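Local coordinates for protein PAN2-PAN3 deadenylation complex catalytic subunit pan2 (Neurospora crassa, PDB 4CZW) that probably shortens the poly(A) tails of messenger RNA as the metal-dependent exonuclease subunit of the PAN2-PAN3 deadenylation complex, at residues N43-Q55 with V120-V134. Numbering follows the deposited sequence.
Sequences NNITNSYANSLLQ and VLEDIAKDKNPSTLV
Tyr49 packs its ring against Val120 and the start of helix 130-149. Its CB points at that helix, and CG, lodged between the backbone N and the carbonyl carbon (chi1 71°), brings one ring face against Leu133. That face receives CB of Leu133 in a CH-pi contact, 3.7 Å from the Tyr49 ring centroid and 17° off the normal; over the same face, Leu133 CD1 stands above Tyr49 CD1 and CE1. Tyr49 CD2 faces Val134 CB at 4.1 Å, and CE2 approaches the carbonyl O of Leu133. At the tip, OH donates a hydrogen bond to the backbone O of Val120, which sits at the ring edge close to its plane. Next to the ring, Leu53 CB packs on Val134 CG2 at 3.8 Å.

Beside the ring, with Asn47 OD1 at its edge and in plane, Asn47 and Glu122 bond reciprocally. The backbone N of Glu122 donates to Asn47 OD1 (2.9 Å) almost straight, at 170°, while Asn47 N donates to Glu122 OE2 (2.9 Å) from above the carboxylate plane. Asn47 is the third residue of a type II turn from Ile45 to Ser48, which presents its N-H and amide together. Thr46 CG2 adds a contact with Glu122 OE2 at 3.6 Å.

A leucine in place of Tyr49 would probably leave the Val120 carbonyl without its hydroxyl partner and Leu133 without a flat face to rest on. Leu137 and Leu342 extend the apolar side of this packing within the pseudo-UCH domain, away from both zinc sites. The contact thus combines an apolar ring face with a reciprocal pair of N-H groups and side-chain oxygens, linked by the phenol hydroxyl bond to the Val120 carbonyl, which is consistent with holding turn 45-48 against the loop that leads to helix 130-149.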
loop_
_atom_site.group_PDB
_atom_site.type_symbol
_atom_site.label_atom_id
_atom_site.label_comp_id
_atom_site.label_asym_id
_atom_site.label_seq_id
_atom_site.Cartn_x
_atom_site.Cartn_y
_atom_site.Cartn_z
ATOM N N ASN A 43 8.965 2.367 -9.861
ATOM C CA ASN A 43 9.241 3.773 -9.572
ATOM C C ASN A 43 9.002 4.738 -10.732
ATOM O O ASN A 43 9.565 5.834 -10.753
ATOM C CB ASN A 43 10.690 3.925 -9.099
ATOM C CG ASN A 43 11.690 3.351 -10.087
ATOM O OD1 ASN A 43 11.327 2.912 -11.177
ATOM N ND2 ASN A 43 12.963 3.357 -9.707
ATOM N N ASN A 44 8.178 4.339 -11.694
ATOM C CA ASN A 44 7.896 5.191 -12.842
ATOM C C ASN A 44 6.557 5.895 -12.704
ATOM O O ASN A 44 5.874 6.163 -13.692
ATOM C CB ASN A 44 7.923 4.373 -14.125
ATOM C CG ASN A 44 6.945 3.215 -14.099
ATOM O OD1 ASN A 44 6.718 2.601 -13.057
ATOM N ND2 ASN A 44 6.356 2.914 -15.250
ATOM N N ILE A 45 6.187 6.186 -11.464
ATOM C CA ILE A 45 4.898 6.787 -11.162
ATOM C C ILE A 45 5.107 8.104 -10.423
ATOM O O ILE A 45 6.109 8.282 -9.732
ATOM C CB ILE A 45 4.026 5.830 -10.316
ATOM C CG1 ILE A 45 4.099 4.411 -10.887
ATOM C CG2 ILE A 45 2.583 6.310 -10.253
ATOM C CD1 ILE A 45 3.462 3.357 -10.011
ATOM N N THR A 46 4.174 9.034 -10.593
ATOM C CA THR A 46 4.205 10.285 -9.848
ATOM C C THR A 46 4.095 9.982 -8.357
ATOM O O THR A 46 3.311 9.121 -7.956
ATOM C CB THR A 46 3.069 11.229 -10.284
ATOM O OG1 THR A 46 3.139 11.436 -11.700
ATOM C CG2 THR A 46 3.179 12.569 -9.576
ATOM N N ASN A 47 4.895 10.680 -7.552
ATOM C CA ASN A 47 4.942 10.477 -6.105
ATOM C C ASN A 47 5.360 9.058 -5.725
ATOM O O ASN A 47 4.871 8.502 -4.742
ATOM C CB ASN A 47 3.586 10.806 -5.469
ATOM C CG ASN A 47 3.116 12.212 -5.789
ATOM O OD1 ASN A 47 3.900 13.160 -5.769
ATOM N ND2 ASN A 47 1.830 12.351 -6.090
ATOM N N SER A 48 6.273 8.480 -6.501
ATOM C CA SER A 48 6.756 7.128 -6.238
ATOM C C SER A 48 7.767 7.107 -5.095
ATOM O O SER A 48 8.313 6.056 -4.758
ATOM C CB SER A 48 7.380 6.522 -7.497
ATOM O OG SER A 48 8.460 7.311 -7.963
ATOM N N TYR A 49 8.011 8.271 -4.501
ATOM C CA TYR A 49 8.866 8.371 -3.324
ATOM C C TYR A 49 8.235 7.616 -2.160
ATOM O O TYR A 49 8.912 7.242 -1.203
ATOM C CB TYR A 49 9.099 9.836 -2.942
ATOM C CG TYR A 49 7.874 10.529 -2.373
ATOM C CD1 TYR A 49 6.975 11.187 -3.201
ATOM C CD2 TYR A 49 7.624 10.529 -1.005
ATOM C CE1 TYR A 49 5.858 11.821 -2.685
ATOM C CE2 TYR A 49 6.509 11.155 -0.481
ATOM C CZ TYR A 49 5.632 11.801 -1.323
ATOM O OH TYR A 49 4.524 12.427 -0.800
ATOM N N ALA A 50 6.927 7.405 -2.259
ATOM C CA ALA A 50 6.144 6.762 -1.211
ATOM C C ALA A 50 6.473 5.282 -1.044
ATOM O O ALA A 50 6.131 4.682 -0.026
ATOM C CB ALA A 50 4.663 6.930 -1.501
ATOM N N ASN A 51 7.131 4.705 -2.047
ATOM C CA ASN A 51 7.421 3.273 -2.073
ATOM C C ASN A 51 8.102 2.760 -0.809
ATOM O O ASN A 51 7.676 1.759 -0.234
ATOM C CB ASN A 51 8.288 2.931 -3.287
ATOM C CG ASN A 51 7.521 3.011 -4.592
ATOM O OD1 ASN A 51 6.292 2.940 -4.609
ATOM N ND2 ASN A 51 8.246 3.147 -5.696
ATOM N N SER A 52 9.153 3.451 -0.380
ATOM C CA SER A 52 9.899 3.052 0.808
ATOM C C SER A 52 9.017 3.070 2.050
ATOM O O SER A 52 9.101 2.180 2.896
ATOM C CB SER A 52 11.107 3.965 1.015
ATOM O OG SER A 52 11.927 3.991 -0.138
ATOM N N LEU A 53 8.169 4.089 2.150
ATOM C CA LEU A 53 7.261 4.223 3.283
ATOM C C LEU A 53 6.199 3.131 3.268
ATOM O O LEU A 53 5.867 2.562 4.307
ATOM C CB LEU A 53 6.599 5.602 3.280
ATOM C CG LEU A 53 5.548 5.836 4.367
ATOM C CD1 LEU A 53 6.156 5.669 5.750
ATOM C CD2 LEU A 53 4.919 7.210 4.221
ATOM N N LEU A 54 5.671 2.843 2.082
ATOM C CA LEU A 54 4.651 1.813 1.922
ATOM C C LEU A 54 5.181 0.440 2.324
ATOM O O LEU A 54 4.462 -0.361 2.920
ATOM C CB LEU A 54 4.145 1.781 0.478
ATOM C CG LEU A 54 3.368 3.010 -0.001
ATOM C CD1 LEU A 54 3.018 2.887 -1.475
ATOM C CD2 LEU A 54 2.113 3.212 0.834
ATOM N N GLN A 55 6.444 0.178 1.996
ATOM C CA GLN A 55 7.082 -1.086 2.348
ATOM C C GLN A 55 7.214 -1.228 3.859
ATOM O O GLN A 55 6.842 -2.251 4.431
ATOM C CB GLN A 55 8.462 -1.197 1.695
ATOM C CG GLN A 55 8.444 -1.295 0.176
ATOM C CD GLN A 55 8.069 -2.678 -0.326
ATOM O OE1 GLN A 55 7.690 -3.554 0.450
ATOM N NE2 GLN A 55 8.180 -2.879 -1.634
ATOM N N VAL A 120 2.953 16.846 0.075
ATOM C CA VAL A 120 3.063 15.415 -0.183
ATOM C C VAL A 120 2.984 15.111 -1.676
ATOM O O VAL A 120 3.068 13.955 -2.090
ATOM C CB VAL A 120 1.965 14.625 0.555
ATOM C CG1 VAL A 120 2.089 14.826 2.056
ATOM C CG2 VAL A 120 0.589 15.049 0.068
ATOM N N LEU A 121 2.819 16.157 -2.481
ATOM C CA LEU A 121 2.769 16.011 -3.932
ATOM C C LEU A 121 3.999 16.653 -4.567
ATOM O O LEU A 121 4.163 17.872 -4.524
ATOM C CB LEU A 121 1.486 16.633 -4.489
ATOM C CG LEU A 121 0.178 16.110 -3.889
ATOM C CD1 LEU A 121 -1.017 16.860 -4.459
ATOM C CD2 LEU A 121 0.035 14.613 -4.120
ATOM N N GLU A 122 4.852 15.825 -5.167
ATOM C CA GLU A 122 6.161 16.263 -5.648
ATOM C C GLU A 122 6.097 17.337 -6.736
ATOM O O GLU A 122 7.100 17.989 -7.027
ATOM C CB GLU A 122 6.957 15.059 -6.164
ATOM C CG GLU A 122 6.365 14.394 -7.398
ATOM C CD GLU A 122 7.124 13.145 -7.807
ATOM O OE1 GLU A 122 8.099 12.786 -7.113
ATOM O OE2 GLU A 122 6.745 12.521 -8.821
ATOM N N ASP A 123 4.925 17.520 -7.335
ATOM C CA ASP A 123 4.753 18.527 -8.375
ATOM C C ASP A 123 4.277 19.857 -7.800
ATOM O O ASP A 123 4.484 20.912 -8.400
ATOM C CB ASP A 123 3.768 18.037 -9.438
ATOM C CG ASP A 123 4.300 16.859 -10.230
ATOM O OD1 ASP A 123 5.537 16.735 -10.352
ATOM O OD2 ASP A 123 3.482 16.060 -10.732
ATOM N N ILE A 124 3.642 19.800 -6.634
ATOM C CA ILE A 124 3.049 20.985 -6.021
ATOM C C ILE A 124 3.857 21.459 -4.811
ATOM O O ILE A 124 4.029 22.662 -4.601
ATOM C CB ILE A 124 1.580 20.719 -5.596
ATOM C CG1 ILE A 124 0.647 20.734 -6.812
ATOM C CG2 ILE A 124 1.102 21.750 -4.585
ATOM C CD1 ILE A 124 0.614 19.439 -7.598
ATOM N N ALA A 125 4.366 20.503 -4.037
ATOM C CA ALA A 125 5.041 20.779 -2.766
ATOM C C ALA A 125 6.160 21.812 -2.871
ATOM O O ALA A 125 6.808 21.947 -3.909
ATOM C CB ALA A 125 5.592 19.486 -2.183
ATOM N N LYS A 126 6.375 22.537 -1.776
ATOM C CA LYS A 126 7.416 23.555 -1.701
ATOM C C LYS A 126 8.799 22.912 -1.700
ATOM O O LYS A 126 9.627 23.195 -2.565
ATOM C CB LYS A 126 7.226 24.415 -0.449
ATOM C CG LYS A 126 8.184 25.589 -0.335
ATOM C CD LYS A 126 7.901 26.393 0.927
ATOM C CE LYS A 126 8.838 27.583 1.055
ATOM N NZ LYS A 126 8.578 28.354 2.302
ATOM N N ASP A 127 9.042 22.048 -0.719
ATOM C CA ASP A 127 10.284 21.288 -0.654
ATOM C C ASP A 127 10.113 19.974 -1.406
ATOM O O ASP A 127 9.372 19.092 -0.971
ATOM C CB ASP A 127 10.686 21.030 0.801
ATOM C CG ASP A 127 12.127 20.572 0.941
ATOM O OD1 ASP A 127 12.735 20.165 -0.071
ATOM O OD2 ASP A 127 12.654 20.615 2.073
ATOM N N LYS A 128 10.801 19.847 -2.536
ATOM C CA LYS A 128 10.636 18.682 -3.398
ATOM C C LYS A 128 11.673 17.599 -3.117
ATOM O O LYS A 128 11.812 16.648 -3.886
ATOM C CB LYS A 128 10.696 19.100 -4.867
ATOM C CG LYS A 128 9.651 20.138 -5.244
ATOM C CD LYS A 128 9.620 20.387 -6.741
ATOM C CE LYS A 128 8.614 21.470 -7.093
ATOM N NZ LYS A 128 7.257 21.158 -6.563
ATOM N N ASN A 129 12.400 17.744 -2.013
ATOM C CA ASN A 129 13.309 16.696 -1.566
ATOM C C ASN A 129 12.522 15.486 -1.078
ATOM O O ASN A 129 11.618 15.626 -0.254
ATOM C CB ASN A 129 14.232 17.208 -0.458
ATOM C CG ASN A 129 15.287 18.168 -0.974
ATOM O OD1 ASN A 129 16.373 17.754 -1.378
ATOM N ND2 ASN A 129 14.971 19.458 -0.959
ATOM N N PRO A 130 12.858 14.294 -1.599
ATOM C CA PRO A 130 12.190 13.033 -1.251
ATOM C C PRO A 130 12.109 12.794 0.255
ATOM O O PRO A 130 11.085 12.321 0.747
ATOM C CB PRO A 130 13.074 11.978 -1.919
ATOM C CG PRO A 130 13.672 12.685 -3.080
ATOM C CD PRO A 130 13.899 14.099 -2.624
ATOM N N SER A 131 13.181 13.124 0.969
ATOM C CA SER A 131 13.221 12.961 2.417
ATOM C C SER A 131 12.175 13.838 3.100
ATOM O O SER A 131 11.523 13.413 4.052
ATOM C CB SER A 131 14.615 13.290 2.953
ATOM O OG SER A 131 14.974 14.625 2.643
ATOM N N THR A 132 12.017 15.062 2.607
ATOM C CA THR A 132 11.015 15.976 3.141
ATOM C C THR A 132 9.613 15.516 2.754
ATOM O O THR A 132 8.679 15.586 3.556
ATOM C CB THR A 132 11.237 17.416 2.642
ATOM O OG1 THR A 132 12.563 17.842 2.979
ATOM C CG2 THR A 132 10.230 18.363 3.273
ATOM N N LEU A 133 9.477 15.041 1.519
ATOM C CA LEU A 133 8.197 14.566 1.008
ATOM C C LEU A 133 7.675 13.367 1.797
ATOM O O LEU A 133 6.484 13.286 2.096
ATOM C CB LEU A 133 8.317 14.200 -0.474
ATOM C CG LEU A 133 8.446 15.355 -1.468
ATOM C CD1 LEU A 133 8.760 14.832 -2.861
ATOM C CD2 LEU A 133 7.172 16.185 -1.481
ATOM N N VAL A 134 8.570 12.443 2.134
ATOM C CA VAL A 134 8.178 11.231 2.845
ATOM C C VAL A 134 7.932 11.524 4.328
ATOM O O VAL A 134 7.197 10.799 4.997
ATOM C CB VAL A 134 9.239 10.114 2.691
ATOM C CG1 VAL A 134 10.488 10.429 3.496
ATOM C CG2 VAL A 134 8.663 8.766 3.099
#